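Local coordinates for putative ABC-transporter ATP-binding protein (Alicyclobacillus acidocaldarius, PDB 1Z47), which probably binds and hydrolyses ATP as the nucleotide-binding subunit of a putative ABC-type sulfate transporter, at residues 298-303 / 343-348; 286-291 / 347-352; 45-50 / 244-249; 252-257 / 280-285; 41-46 / 199-204. All coordinates share one frame; numbering follows the deposited sequence.

How the contacts relate
Contacts 3 and 5 are buried contacts of the ATP-binding domain and both use strand 43-47; contacts 1, 2 and 4, partly buried, belong to the C-terminal beta domain. Contact 5 is a parallel strand pair, whereas contact 3, at the C-terminal end of the same strand, is van der Waals packing without hydrogen bonds between the two segments. Contact 4 pairs antiparallel strands in the three-stranded sheet, contact 1 does so through a bulge in the five-stranded one, and contact 2 fastens the start of strand 289-293 to the link from strand 342-347 to 351-354 by side-chain, backbone and water bonds. Contacts 1 and 2 share V347 and T348. R285 of contact 4 bonds two carbonyls of contact 3, linking the domains.

Contact 1 of 5, residues 298-303 / 343-348; sequences EAHAQV and VHMNVT
A classic beta bulge opens the pairing of strands 301-308 and 342-347, neighbours in the five-stranded antiparallel sheet of the C-terminal domain. Two successive residues, H300 and A301, stand across from the single V343, and the backbone bonds follow from this. V343 O is gripped twice: A301 N approaches in the carbonyl plane on a nearly straight bond of 2.9 Å, while H300 N, at 2.7 Å, comes from above that plane with a more bent N-H. In return V343 N donates to A301 O.

A side-chain bond extends the pairing beyond the bulge. The H300 side chain, with CG anti to the carbonyl carbon (chi1 -68°), reaches over to the opposite strand, where H300 ND1 accepts from M345 N at 3.0 Å. The bond is almost straight, 171° at the hydrogen, although the donor is tilted out of the ring plane, so ND1 is probably the unprotonated ring nitrogen. An alanine at H300 would remove this acceptor and would probably leave M345 N without its partner and loosen the start of strand 301-308 on its neighbour.

Among the rings, the imidazoles of H300 and H344 extend alongside each other, their planes 31° apart and H300 CE1 3.3 Å from H344 ND1. Apolar packing is centred on M345, which also lies on I317 and A264. M345 bends at chi3, bringing its CE to 3.3 Å from A301 CB, a tight carbon pair.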
# COMPACT_ATOMS: atom_id res chain seq x y z
N GLU B 298 -36.36 11.42 4.73
CA GLU B 298 -36.30 9.99 4.49
C GLU B 298 -34.91 9.46 4.17
O GLU B 298 -34.73 8.25 4.01
CB GLU B 298 -37.24 9.67 3.34
CG GLU B 298 -37.01 10.60 2.16
CD GLU B 298 -38.07 10.49 1.09
OE1 GLU B 298 -37.94 11.19 0.07
OE2 GLU B 298 -39.02 9.69 1.27
N ALA B 299 -33.93 10.35 4.07
CA ALA B 299 -32.56 9.95 3.73
C ALA B 299 -31.99 8.94 4.73
O ALA B 299 -32.36 8.95 5.91
CB ALA B 299 -31.66 11.18 3.68
N HIS B 300 -31.11 8.07 4.23
CA HIS B 300 -30.45 7.04 5.04
C HIS B 300 -29.18 7.58 5.69
O HIS B 300 -28.86 7.25 6.84
CB HIS B 300 -30.05 5.84 4.19
CG HIS B 300 -31.21 5.05 3.67
ND1 HIS B 300 -31.09 4.16 2.63
CD2 HIS B 300 -32.50 4.99 4.06
CE1 HIS B 300 -32.25 3.58 2.41
NE2 HIS B 300 -33.13 4.06 3.27
N ALA B 301 -28.46 8.41 4.94
CA ALA B 301 -27.23 8.97 5.45
C ALA B 301 -26.93 10.37 4.97
O ALA B 301 -27.63 10.93 4.13
CB ALA B 301 -26.08 8.04 5.09
N GLN B 302 -25.89 10.95 5.54
CA GLN B 302 -25.46 12.28 5.18
C GLN B 302 -23.98 12.13 4.84
O GLN B 302 -23.23 11.46 5.55
CB GLN B 302 -25.67 13.24 6.35
CG GLN B 302 -25.42 14.69 6.01
CD GLN B 302 -25.84 15.62 7.13
OE1 GLN B 302 -25.37 15.50 8.26
NE2 GLN B 302 -26.71 16.57 6.81
N VAL B 303 -23.57 12.76 3.75
CA VAL B 303 -22.19 12.66 3.30
C VAL B 303 -21.22 13.42 4.18
O VAL B 303 -21.41 14.60 4.46
CB VAL B 303 -22.06 13.18 1.86
CG1 VAL B 303 -20.58 13.33 1.49
CG2 VAL B 303 -22.78 12.23 0.92
N VAL B 343 -28.51 11.42 1.57
CA VAL B 343 -28.61 10.35 0.58
C VAL B 343 -29.28 9.06 1.02
O VAL B 343 -29.41 8.76 2.21
CB VAL B 343 -27.21 9.94 0.04
CG1 VAL B 343 -26.59 11.09 -0.74
CG2 VAL B 343 -26.31 9.52 1.21
N HIS B 344 -29.68 8.29 0.00
CA HIS B 344 -30.32 6.99 0.12
C HIS B 344 -29.26 5.99 -0.30
O HIS B 344 -28.52 6.26 -1.25
CB HIS B 344 -31.52 6.93 -0.84
CG HIS B 344 -32.00 5.54 -1.14
ND1 HIS B 344 -33.04 4.94 -0.44
CD2 HIS B 344 -31.61 4.64 -2.07
CE1 HIS B 344 -33.25 3.73 -0.93
NE2 HIS B 344 -32.40 3.52 -1.92
N MET B 345 -29.19 4.86 0.40
CA MET B 345 -28.22 3.79 0.11
C MET B 345 -28.88 2.61 -0.56
O MET B 345 -30.05 2.33 -0.33
CB MET B 345 -27.57 3.28 1.40
CG MET B 345 -26.61 4.24 2.05
SD MET B 345 -26.20 3.65 3.71
CE MET B 345 -27.00 4.87 4.69
N ASN B 346 -28.10 1.89 -1.36
CA ASN B 346 -28.60 0.72 -2.07
C ASN B 346 -27.56 -0.39 -2.04
O ASN B 346 -26.69 -0.47 -2.92
CB ASN B 346 -28.87 1.09 -3.52
CG ASN B 346 -29.74 0.08 -4.22
OD1 ASN B 346 -29.67 -1.13 -3.97
ND2 ASN B 346 -30.57 0.57 -5.13
N VAL B 347 -27.64 -1.26 -1.04
CA VAL B 347 -26.69 -2.35 -0.93
C VAL B 347 -27.04 -3.33 -2.03
O VAL B 347 -28.18 -3.76 -2.09
CB VAL B 347 -26.78 -3.00 0.46
CG1 VAL B 347 -25.88 -4.22 0.55
CG2 VAL B 347 -26.40 -1.97 1.50
N THR B 348 -26.08 -3.67 -2.89
CA THR B 348 -26.33 -4.60 -4.00
C THR B 348 -25.79 -6.02 -3.82
O THR B 348 -26.32 -6.96 -4.40
CB THR B 348 -25.78 -4.04 -5.36
OG1 THR B 348 -24.35 -3.96 -5.32
CG2 THR B 348 -26.37 -2.66 -5.63

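Contact 2 of 5, residues 286-291 / 347-352; sequences PKDVEL and VTRWFI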
# COMPACT_ATOMS: atom_id res chain seq x y z
N PRO B 286 -17.42 -1.55 -0.27
CA PRO B 286 -17.69 -0.16 -0.68
C PRO B 286 -18.24 0.03 -2.10
O PRO B 286 -19.08 0.90 -2.34
CB PRO B 286 -16.34 0.53 -0.49
CG PRO B 286 -15.76 -0.20 0.71
CD PRO B 286 -16.09 -1.66 0.35
N LYS B 287 -17.75 -0.78 -3.03
CA LYS B 287 -18.18 -0.69 -4.41
C LYS B 287 -19.61 -1.24 -4.59
O LYS B 287 -20.28 -0.91 -5.57
CB LYS B 287 -17.22 -1.48 -5.32
CG LYS B 287 -17.31 -3.00 -5.21
CD LYS B 287 -16.30 -3.67 -6.14
CE LYS B 287 -16.58 -5.16 -6.38
NZ LYS B 287 -16.54 -5.97 -5.12
N ASP B 288 -20.07 -2.06 -3.65
CA ASP B 288 -21.40 -2.67 -3.73
C ASP B 288 -22.55 -1.89 -3.12
O ASP B 288 -23.57 -2.48 -2.76
CB ASP B 288 -21.38 -4.06 -3.12
CG ASP B 288 -20.44 -4.99 -3.83
OD1 ASP B 288 -20.35 -4.87 -5.07
OD2 ASP B 288 -19.81 -5.84 -3.15
N VAL B 289 -22.39 -0.59 -2.99
CA VAL B 289 -23.43 0.26 -2.42
C VAL B 289 -23.65 1.45 -3.37
O VAL B 289 -22.69 2.11 -3.77
CB VAL B 289 -23.00 0.78 -1.04
CG1 VAL B 289 -24.10 1.65 -0.45
CG2 VAL B 289 -22.68 -0.41 -0.12
N GLU B 290 -24.91 1.70 -3.74
CA GLU B 290 -25.23 2.81 -4.65
C GLU B 290 -25.94 3.95 -3.94
O GLU B 290 -26.81 3.73 -3.11
CB GLU B 290 -26.08 2.28 -5.80
CG GLU B 290 -25.62 0.92 -6.28
CD GLU B 290 -26.38 0.44 -7.51
OE1 GLU B 290 -26.04 0.87 -8.63
OE2 GLU B 290 -27.31 -0.37 -7.34
N LEU B 291 -25.57 5.18 -4.28
CA LEU B 291 -26.16 6.35 -3.66
C LEU B 291 -27.06 7.14 -4.62
O LEU B 291 -26.74 7.30 -5.79
CB LEU B 291 -25.07 7.25 -3.12
CG LEU B 291 -24.01 6.48 -2.33
CD1 LEU B 291 -22.96 7.43 -1.82
CD2 LEU B 291 -24.66 5.72 -1.19
N VAL B 347 -27.64 -1.26 -1.04
CA VAL B 347 -26.69 -2.35 -0.93
C VAL B 347 -27.04 -3.33 -2.03
O VAL B 347 -28.18 -3.76 -2.09
CB VAL B 347 -26.78 -3.00 0.46
CG1 VAL B 347 -25.88 -4.22 0.55
CG2 VAL B 347 -26.40 -1.97 1.50
N THR B 348 -26.08 -3.67 -2.89
CA THR B 348 -26.33 -4.60 -4.00
C THR B 348 -25.79 -6.02 -3.82
O THR B 348 -26.32 -6.96 -4.40
CB THR B 348 -25.78 -4.04 -5.36
OG1 THR B 348 -24.35 -3.96 -5.32
CG2 THR B 348 -26.37 -2.66 -5.63
N ARG B 349 -24.70 -6.19 -3.06
CA ARG B 349 -24.13 -7.52 -2.80
C ARG B 349 -23.64 -7.47 -1.35
O ARG B 349 -23.30 -6.38 -0.85
CB ARG B 349 -22.95 -7.82 -3.73
CG ARG B 349 -23.36 -7.89 -5.21
CD ARG B 349 -22.16 -7.86 -6.16
NE ARG B 349 -21.22 -8.95 -5.90
CZ ARG B 349 -20.12 -9.18 -6.61
NH1 ARG B 349 -19.81 -8.40 -7.64
NH2 ARG B 349 -19.33 -10.20 -6.28
N TRP B 350 -23.58 -8.64 -0.71
CA TRP B 350 -23.18 -8.71 0.69
C TRP B 350 -22.88 -10.13 1.12
O TRP B 350 -23.16 -11.11 0.41
CB TRP B 350 -24.30 -8.16 1.59
CG TRP B 350 -25.62 -8.93 1.47
CD1 TRP B 350 -25.98 -10.05 2.15
CD2 TRP B 350 -26.68 -8.67 0.53
NE1 TRP B 350 -27.20 -10.52 1.68
CE2 TRP B 350 -27.64 -9.69 0.69
CE3 TRP B 350 -26.90 -7.68 -0.45
CZ2 TRP B 350 -28.81 -9.75 -0.08
CZ3 TRP B 350 -28.06 -7.74 -1.22
CH2 TRP B 350 -29.00 -8.77 -1.03
N PHE B 351 -22.29 -10.24 2.32
CA PHE B 351 -21.98 -11.51 2.94
C PHE B 351 -22.64 -11.38 4.32
O PHE B 351 -22.83 -10.26 4.83
CB PHE B 351 -20.47 -11.69 3.17
CG PHE B 351 -19.65 -11.73 1.91
CD1 PHE B 351 -18.53 -10.91 1.77
CD2 PHE B 351 -19.96 -12.62 0.88
CE1 PHE B 351 -17.72 -10.97 0.61
CE2 PHE B 351 -19.17 -12.70 -0.28
CZ PHE B 351 -18.04 -11.87 -0.41
N ILE B 352 -22.96 -12.51 4.92
CA ILE B 352 -23.55 -12.52 6.27
C ILE B 352 -22.92 -13.69 7.01
O ILE B 352 -22.96 -14.83 6.56
CB ILE B 352 -25.09 -12.68 6.24
CG1 ILE B 352 -25.72 -11.48 5.53
CG2 ILE B 352 -25.66 -12.75 7.69
CD1 ILE B 352 -27.23 -11.50 5.47
O HOH W 1 -20.53 -6.27 -0.75
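D288 and T348 cross at about a right angle. T348 OG1 sits between its own backbone N and carbonyl carbon (chi1 66°), which turns the hydroxyl onto D288 O at 3.1 Å. T348 N donates to D288 O at 2.8 Å, in the carbonyl plane and nearly straight, whereas OG1 lies well above that plane. The threonine's other branch meets the E290 carboxylate, again at about a right angle, with E290 OE2 3.0 Å from T348 CG2. Here the chain turns from strand 342-347 of the five-stranded sheet of the C-terminal domain toward strand 351-354 of the three-stranded one; V289 and V347 form an antiparallel non-hydrogen-bonded pair, their CG2 atoms 4.3 Å apart. D288 and R349 cross obliquely. R349 brings CB and CD against the carboxylate, CD 3.7 Å from D288 OD1, while its guanidinium goes on to a salt bridge with E235. The charges of D288 and R349 lie near each other but too far apart for a salt bridge, and OD1 is well out of the guanidinium plane. A water bridges the two residues, donating to D288 OD2 at 2.5 Å and to R349 O at 2.8 Å.

Contact 3 of 5, residues 45-50 / 244-249; sequences GLLGPS and SFIGES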
# COMPACT_ATOMS: atom_id res chain seq x y z
N GLY B 45 1.24 -16.90 -1.42
CA GLY B 45 1.40 -15.80 -0.49
C GLY B 45 0.88 -16.19 0.89
O GLY B 45 -0.24 -16.69 1.03
N LEU B 46 1.71 -16.01 1.90
CA LEU B 46 1.28 -16.31 3.25
C LEU B 46 0.78 -14.93 3.75
O LEU B 46 1.57 -14.03 4.07
CB LEU B 46 2.44 -16.82 4.10
CG LEU B 46 3.23 -18.06 3.62
CD1 LEU B 46 4.36 -18.31 4.58
CD2 LEU B 46 2.33 -19.29 3.57
N LEU B 47 -0.54 -14.79 3.78
CA LEU B 47 -1.17 -13.53 4.18
C LEU B 47 -1.81 -13.56 5.57
O LEU B 47 -2.70 -14.38 5.84
CB LEU B 47 -2.22 -13.17 3.13
CG LEU B 47 -3.19 -12.02 3.42
CD1 LEU B 47 -2.42 -10.70 3.62
CD2 LEU B 47 -4.17 -11.89 2.26
N GLY B 48 -1.38 -12.65 6.44
CA GLY B 48 -1.94 -12.57 7.78
C GLY B 48 -1.44 -11.38 8.60
O GLY B 48 -0.49 -10.68 8.20
N PRO B 49 -2.06 -11.11 9.75
CA PRO B 49 -1.66 -9.99 10.62
C PRO B 49 -0.27 -10.28 11.19
O PRO B 49 0.19 -11.42 11.17
CB PRO B 49 -2.69 -10.02 11.74
CG PRO B 49 -3.90 -10.62 11.10
CD PRO B 49 -3.32 -11.73 10.21
N SER B 50 0.38 -9.25 11.72
CA SER B 50 1.68 -9.44 12.34
C SER B 50 1.52 -10.48 13.44
O SER B 50 0.56 -10.42 14.25
CB SER B 50 2.17 -8.11 12.94
OG SER B 50 3.33 -8.29 13.74
N SER B 244 -13.31 -9.97 6.02
CA SER B 244 -12.91 -8.66 6.51
C SER B 244 -11.44 -8.35 6.27
O SER B 244 -11.03 -7.21 6.39
CB SER B 244 -13.19 -8.58 8.02
OG SER B 244 -14.46 -9.12 8.28
N PHE B 245 -10.64 -9.35 5.94
CA PHE B 245 -9.21 -9.12 5.74
C PHE B 245 -8.80 -9.00 4.26
O PHE B 245 -7.78 -8.39 3.96
CB PHE B 245 -8.39 -10.24 6.42
CG PHE B 245 -6.96 -9.87 6.71
CD1 PHE B 245 -6.65 -8.88 7.65
CD2 PHE B 245 -5.92 -10.51 6.04
CE1 PHE B 245 -5.31 -8.54 7.92
CE2 PHE B 245 -4.58 -10.16 6.31
CZ PHE B 245 -4.28 -9.17 7.25
N ILE B 246 -9.59 -9.58 3.36
CA ILE B 246 -9.31 -9.51 1.91
C ILE B 246 -10.26 -8.48 1.29
O ILE B 246 -11.45 -8.46 1.61
CB ILE B 246 -9.59 -10.86 1.20
CG1 ILE B 246 -8.80 -11.98 1.86
CG2 ILE B 246 -9.24 -10.76 -0.29
CD1 ILE B 246 -7.38 -11.68 2.04
N GLY B 247 -9.73 -7.63 0.42
CA GLY B 247 -10.55 -6.60 -0.20
C GLY B 247 -10.92 -5.60 0.87
O GLY B 247 -10.41 -5.66 1.99
N GLU B 248 -11.82 -4.69 0.54
CA GLU B 248 -12.26 -3.67 1.47
C GLU B 248 -13.67 -4.01 1.91
O GLU B 248 -14.41 -4.66 1.17
CB GLU B 248 -12.19 -2.31 0.79
CG GLU B 248 -10.73 -1.88 0.60
CD GLU B 248 -10.57 -0.66 -0.29
OE1 GLU B 248 -10.38 -0.85 -1.52
OE2 GLU B 248 -10.62 0.47 0.23
N SER B 249 -14.05 -3.57 3.10
CA SER B 249 -15.40 -3.89 3.57
C SER B 249 -15.95 -2.99 4.65
O SER B 249 -15.22 -2.32 5.36
CB SER B 249 -15.46 -5.35 4.06
OG SER B 249 -14.46 -5.61 5.04
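The ring of F245 meets L47, G48 and P49 obliquely with its outer atoms, and its neighbour along the helix, F241, stacks on it. CE2 takes the leucine, CZ lies against the peptide between G48 and P49, and CE1 and CZ reach the proline ring. The partners belong to the end of strand 43-47 and the start of the loop that follows it, a sequence and strand-loop-helix pattern that fits the P-loop (Walker A) of an ABC ATPase; F245 is the last residue of helix 240-245, just before the chain leaves for the C-terminal domain.

F245 and L47 extend toward each other tip to tip. Both have CG anti to the backbone N, with chi1 -159° in F245 and 170° in L47, so each side chain spans part of the gap between backbones whose nearest CA atoms, those of G48 and F245, are 8.3 Å apart. L47 CD1 touches F245 CE2 at 3.5 Å. P49 crosses the ring obliquely, its CD 4.0 Å from F245 CZ, and G48 C lies 3.8 Å from the same CZ. A serine at F245 would lose these ring contacts and would probably leave L47 and the start of the loop less firmly packed against the helix end.

This is van der Waals packing without hydrogen bonds between the two segments. In the dimer it borders the second subunit, where Q179 packs on F245 and D177 on P49. The other branch of L47 passes to I246, whose side chain also lies on helix 206-212: L47 CD2 and I246 CD1 are 3.2 Å apart, a squeezed methyl-methyl contact.

Contact 4 of 5, residues 252-257 / 280-285; sequences WTRAVQ and VAVVVR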
# COMPACT_ATOMS: atom_id res chain seq x y z
N TRP B 252 -20.72 -4.72 9.93
CA TRP B 252 -21.56 -4.29 11.03
C TRP B 252 -22.36 -5.43 11.59
O TRP B 252 -22.60 -6.42 10.91
CB TRP B 252 -22.55 -3.22 10.60
CG TRP B 252 -22.00 -2.16 9.76
CD1 TRP B 252 -22.10 -2.06 8.41
CD2 TRP B 252 -21.27 -1.01 10.20
NE1 TRP B 252 -21.49 -0.91 7.98
CE2 TRP B 252 -20.96 -0.25 9.06
CE3 TRP B 252 -20.84 -0.55 11.45
CZ2 TRP B 252 -20.25 0.95 9.12
CZ3 TRP B 252 -20.13 0.65 11.52
CH2 TRP B 252 -19.84 1.38 10.36
N THR B 253 -22.80 -5.25 12.83
CA THR B 253 -23.58 -6.28 13.50
C THR B 253 -25.06 -5.96 13.30
O THR B 253 -25.46 -4.80 13.26
CB THR B 253 -23.27 -6.31 15.02
OG1 THR B 253 -21.87 -6.52 15.21
CG2 THR B 253 -24.05 -7.45 15.71
N ARG B 254 -25.85 -7.01 13.17
CA ARG B 254 -27.30 -6.86 13.05
C ARG B 254 -27.85 -8.06 13.76
O ARG B 254 -27.20 -9.11 13.83
CB ARG B 254 -27.79 -6.88 11.57
CG ARG B 254 -27.45 -5.64 10.75
CD ARG B 254 -28.17 -4.39 11.18
NE ARG B 254 -27.88 -3.27 10.28
CZ ARG B 254 -26.88 -2.40 10.44
NH1 ARG B 254 -26.03 -2.51 11.45
NH2 ARG B 254 -26.73 -1.40 9.58
N ALA B 255 -29.05 -7.92 14.33
CA ALA B 255 -29.69 -9.03 15.03
C ALA B 255 -30.74 -9.56 14.06
O ALA B 255 -31.41 -8.78 13.39
CB ALA B 255 -30.37 -8.55 16.34
N VAL B 256 -30.90 -10.87 14.01
CA VAL B 256 -31.88 -11.45 13.11
C VAL B 256 -33.30 -11.42 13.71
O VAL B 256 -33.48 -11.79 14.86
CB VAL B 256 -31.52 -12.91 12.83
CG1 VAL B 256 -32.55 -13.53 11.91
CG2 VAL B 256 -30.11 -12.98 12.25
N GLN B 257 -34.28 -10.97 12.93
CA GLN B 257 -35.67 -10.97 13.39
C GLN B 257 -36.53 -11.22 12.14
O GLN B 257 -36.30 -10.60 11.09
CB GLN B 257 -36.03 -9.64 14.06
CG GLN B 257 -37.29 -9.71 14.93
CD GLN B 257 -37.50 -8.45 15.77
OE1 GLN B 257 -36.78 -7.47 15.59
NE2 GLN B 257 -38.47 -8.48 16.68
N VAL B 280 -25.39 -11.36 13.72
CA VAL B 280 -24.55 -11.71 12.56
C VAL B 280 -23.78 -10.47 12.18
O VAL B 280 -24.14 -9.34 12.59
CB VAL B 280 -25.39 -12.08 11.29
CG1 VAL B 280 -26.21 -13.32 11.52
CG2 VAL B 280 -26.30 -10.92 10.92
N ALA B 281 -22.72 -10.68 11.40
CA ALA B 281 -21.93 -9.58 10.87
C ALA B 281 -22.37 -9.47 9.42
O ALA B 281 -22.39 -10.46 8.70
CB ALA B 281 -20.41 -9.90 10.93
N VAL B 282 -22.75 -8.28 9.00
CA VAL B 282 -23.12 -8.09 7.61
C VAL B 282 -21.84 -7.47 7.01
O VAL B 282 -21.27 -6.54 7.58
CB VAL B 282 -24.26 -7.08 7.45
CG1 VAL B 282 -24.86 -7.20 6.05
CG2 VAL B 282 -25.28 -7.31 8.51
N VAL B 283 -21.38 -8.02 5.89
CA VAL B 283 -20.18 -7.50 5.23
C VAL B 283 -20.58 -6.96 3.85
O VAL B 283 -21.11 -7.70 3.02
CB VAL B 283 -19.11 -8.60 5.10
CG1 VAL B 283 -17.83 -8.04 4.46
CG2 VAL B 283 -18.76 -9.12 6.49
N VAL B 284 -20.35 -5.68 3.61
CA VAL B 284 -20.70 -5.07 2.33
C VAL B 284 -19.52 -4.27 1.81
O VAL B 284 -19.03 -3.36 2.48
CB VAL B 284 -21.95 -4.12 2.50
CG1 VAL B 284 -22.30 -3.45 1.16
CG2 VAL B 284 -23.14 -4.91 3.07
N ARG B 285 -19.05 -4.63 0.61
CA ARG B 285 -17.91 -3.93 0.02
C ARG B 285 -18.30 -2.54 -0.47
O ARG B 285 -19.38 -2.34 -1.00
CB ARG B 285 -17.30 -4.79 -1.09
CG ARG B 285 -16.74 -6.11 -0.53
CD ARG B 285 -15.74 -6.77 -1.48
NE ARG B 285 -15.42 -8.13 -1.11
CZ ARG B 285 -14.54 -8.48 -0.19
NH1 ARG B 285 -13.86 -7.55 0.48
NH2 ARG B 285 -14.31 -9.76 0.06
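R254 turns its CG anti to the carbonyl carbon (chi1 -72°) and then bends at chi2 (-68°), while V282 holds CG2 anti to its own carbonyl carbon, beside the backbone N; together these torsions bring R254 CG to 3.5 Å from V282 CG2, the two side chains crossing obliquely. They share a face of an antiparallel strand pair, 250-255 with 279-284, in the three-stranded sheet of the C-terminal domain, where strand 279-284 is central and also pairs with 351-354.

The backbone register is regular. W252 and V282 form one hydrogen-bonded pair and R254 and V280 the next, with T253 and A281 as the non-hydrogen-bonded pair between them. V282 N gives the shortest of the four bonds, 2.7 Å to W252 O and nearly along the C=O axis; W252 N returns one to V282 O. R254 N to V280 O and V280 N to R254 O are both 2.9 Å. The CA atoms of T253 and A281 add CA-H...O contacts to V280 O and W252 O.

W252, R254, V280 and V282 put their side chains on one face, where I261 touches the last three of them, while T253 and A281 point to the other. V256, beyond the end of the strand, crosses V280 at about a right angle, with V256 CG2 4.0 Å from V280 CG1. The guanidinium of R254 leads away from V282 to a salt bridge with E323, and its NE donates to E262 O. R254 NH1 also turns back on its own strand, donating to T253 O at 3.0 Å, with the oxygen in the guanidinium plane.

Contact 5 of 5, residues 41-46 / 199-204; sequences GEMVGL and SVFVTH
This is a fully buried pairing of two parallel strands, 43-47 and 198-203, in the middle of the mixed sheet of the ATP-binding domain. Five backbone bonds alternate between the strands: S199 N to E42 O, V44 N to S199 O, F201 N to V44 O, L46 N to F201 O and T203 N to L46 O. The straightest is L46 N to F201 O, 2.7 Å long and 179° at the hydrogen.

G45 lies under the face of F201. With CG in the crowded position between its backbone N and carbonyl carbon (chi1 65°), the phenylalanine lays its ring over the neighbouring strand, and G45 CA makes a CH-pi contact 3.6 Å from the centroid of the F201 ring. The ring thus lies close over a residue without a side chain. M43 crosses the ring at about a right angle and meets its edge, M43 CG 4.0 Å from F201 CE2. The order of strands matches the P-loop NTPase core, in which 43-47 leads into a loop fitting the Walker A pattern. On the opposite face, toward helix 54-62, L46 crosses V200 and V202 obliquely. L46 CG is 3.5 Å from V200 CG1, and L46 CD1 touches V202 CG2 at 4.0 Å.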
# COMPACT_ATOMS: atom_id res chain seq x y z
N GLY B 41 5.80 -25.31 -8.84
CA GLY B 41 5.78 -24.14 -9.71
C GLY B 41 4.75 -23.11 -9.31
O GLY B 41 4.48 -22.15 -10.04
N GLU B 42 4.17 -23.28 -8.13
CA GLU B 42 3.16 -22.33 -7.69
C GLU B 42 3.81 -21.20 -6.89
O GLU B 42 4.86 -21.40 -6.28
CB GLU B 42 2.13 -23.04 -6.81
CG GLU B 42 0.85 -22.28 -6.64
CD GLU B 42 -0.19 -23.04 -5.82
OE1 GLU B 42 -1.38 -22.71 -5.96
OE2 GLU B 42 0.19 -23.95 -5.03
N MET B 43 3.18 -20.03 -6.91
CA MET B 43 3.67 -18.91 -6.11
C MET B 43 2.63 -18.71 -5.01
O MET B 43 1.52 -18.29 -5.30
CB MET B 43 3.76 -17.64 -6.95
CG MET B 43 4.12 -16.40 -6.13
SD MET B 43 4.89 -15.17 -7.17
CE MET B 43 6.60 -15.36 -6.68
N VAL B 44 2.97 -19.00 -3.76
CA VAL B 44 1.98 -18.84 -2.68
C VAL B 44 2.28 -17.67 -1.74
O VAL B 44 3.42 -17.50 -1.31
CB VAL B 44 1.88 -20.11 -1.82
CG1 VAL B 44 1.09 -19.83 -0.51
CG2 VAL B 44 1.21 -21.23 -2.63
N GLY B 45 1.24 -16.90 -1.42
CA GLY B 45 1.40 -15.80 -0.49
C GLY B 45 0.88 -16.19 0.89
O GLY B 45 -0.24 -16.69 1.03
N LEU B 46 1.71 -16.01 1.90
CA LEU B 46 1.28 -16.31 3.25
C LEU B 46 0.78 -14.93 3.75
O LEU B 46 1.57 -14.03 4.07
CB LEU B 46 2.44 -16.82 4.10
CG LEU B 46 3.23 -18.06 3.62
CD1 LEU B 46 4.36 -18.31 4.58
CD2 LEU B 46 2.33 -19.29 3.57
N SER B 199 7.45 -20.78 -5.30
CA SER B 199 7.75 -19.62 -4.47
C SER B 199 6.71 -19.33 -3.38
O SER B 199 5.51 -19.47 -3.61
CB SER B 199 7.90 -18.39 -5.36
OG SER B 199 8.96 -18.52 -6.28
N VAL B 200 7.19 -18.92 -2.21
CA VAL B 200 6.32 -18.59 -1.08
C VAL B 200 6.80 -17.23 -0.53
O VAL B 200 8.00 -17.04 -0.32
CB VAL B 200 6.44 -19.61 0.08
CG1 VAL B 200 5.30 -19.38 1.10
CG2 VAL B 200 6.37 -21.05 -0.45
N PHE B 201 5.87 -16.31 -0.29
CA PHE B 201 6.28 -15.01 0.24
C PHE B 201 5.35 -14.63 1.39
O PHE B 201 4.21 -15.09 1.46
CB PHE B 201 6.27 -13.94 -0.86
CG PHE B 201 4.91 -13.64 -1.42
CD1 PHE B 201 4.15 -12.57 -0.92
CD2 PHE B 201 4.39 -14.39 -2.48
CE1 PHE B 201 2.91 -12.26 -1.48
CE2 PHE B 201 3.16 -14.11 -3.04
CZ PHE B 201 2.41 -13.03 -2.55
N VAL B 202 5.86 -13.82 2.30
CA VAL B 202 5.11 -13.38 3.47
C VAL B 202 4.58 -11.98 3.23
O VAL B 202 5.27 -11.15 2.62
CB VAL B 202 6.04 -13.39 4.71
CG1 VAL B 202 5.47 -12.52 5.83
CG2 VAL B 202 6.24 -14.85 5.20
N THR B 203 3.36 -11.70 3.68
CA THR B 203 2.80 -10.36 3.49
C THR B 203 1.60 -10.06 4.39
O THR B 203 0.81 -10.94 4.74
CB THR B 203 2.40 -10.15 2.01
OG1 THR B 203 1.99 -8.79 1.82
CG2 THR B 203 1.28 -11.06 1.62
N HIS B 204 1.47 -8.79 4.79
CA HIS B 204 0.33 -8.38 5.59
C HIS B 204 -0.56 -7.46 4.75
O HIS B 204 -1.52 -6.86 5.25
CB HIS B 204 0.81 -7.68 6.88
CG HIS B 204 1.75 -6.54 6.64
ND1 HIS B 204 1.36 -5.36 6.04
CD2 HIS B 204 3.07 -6.39 6.94
CE1 HIS B 204 2.39 -4.53 5.97
NE2 HIS B 204 3.44 -5.13 6.51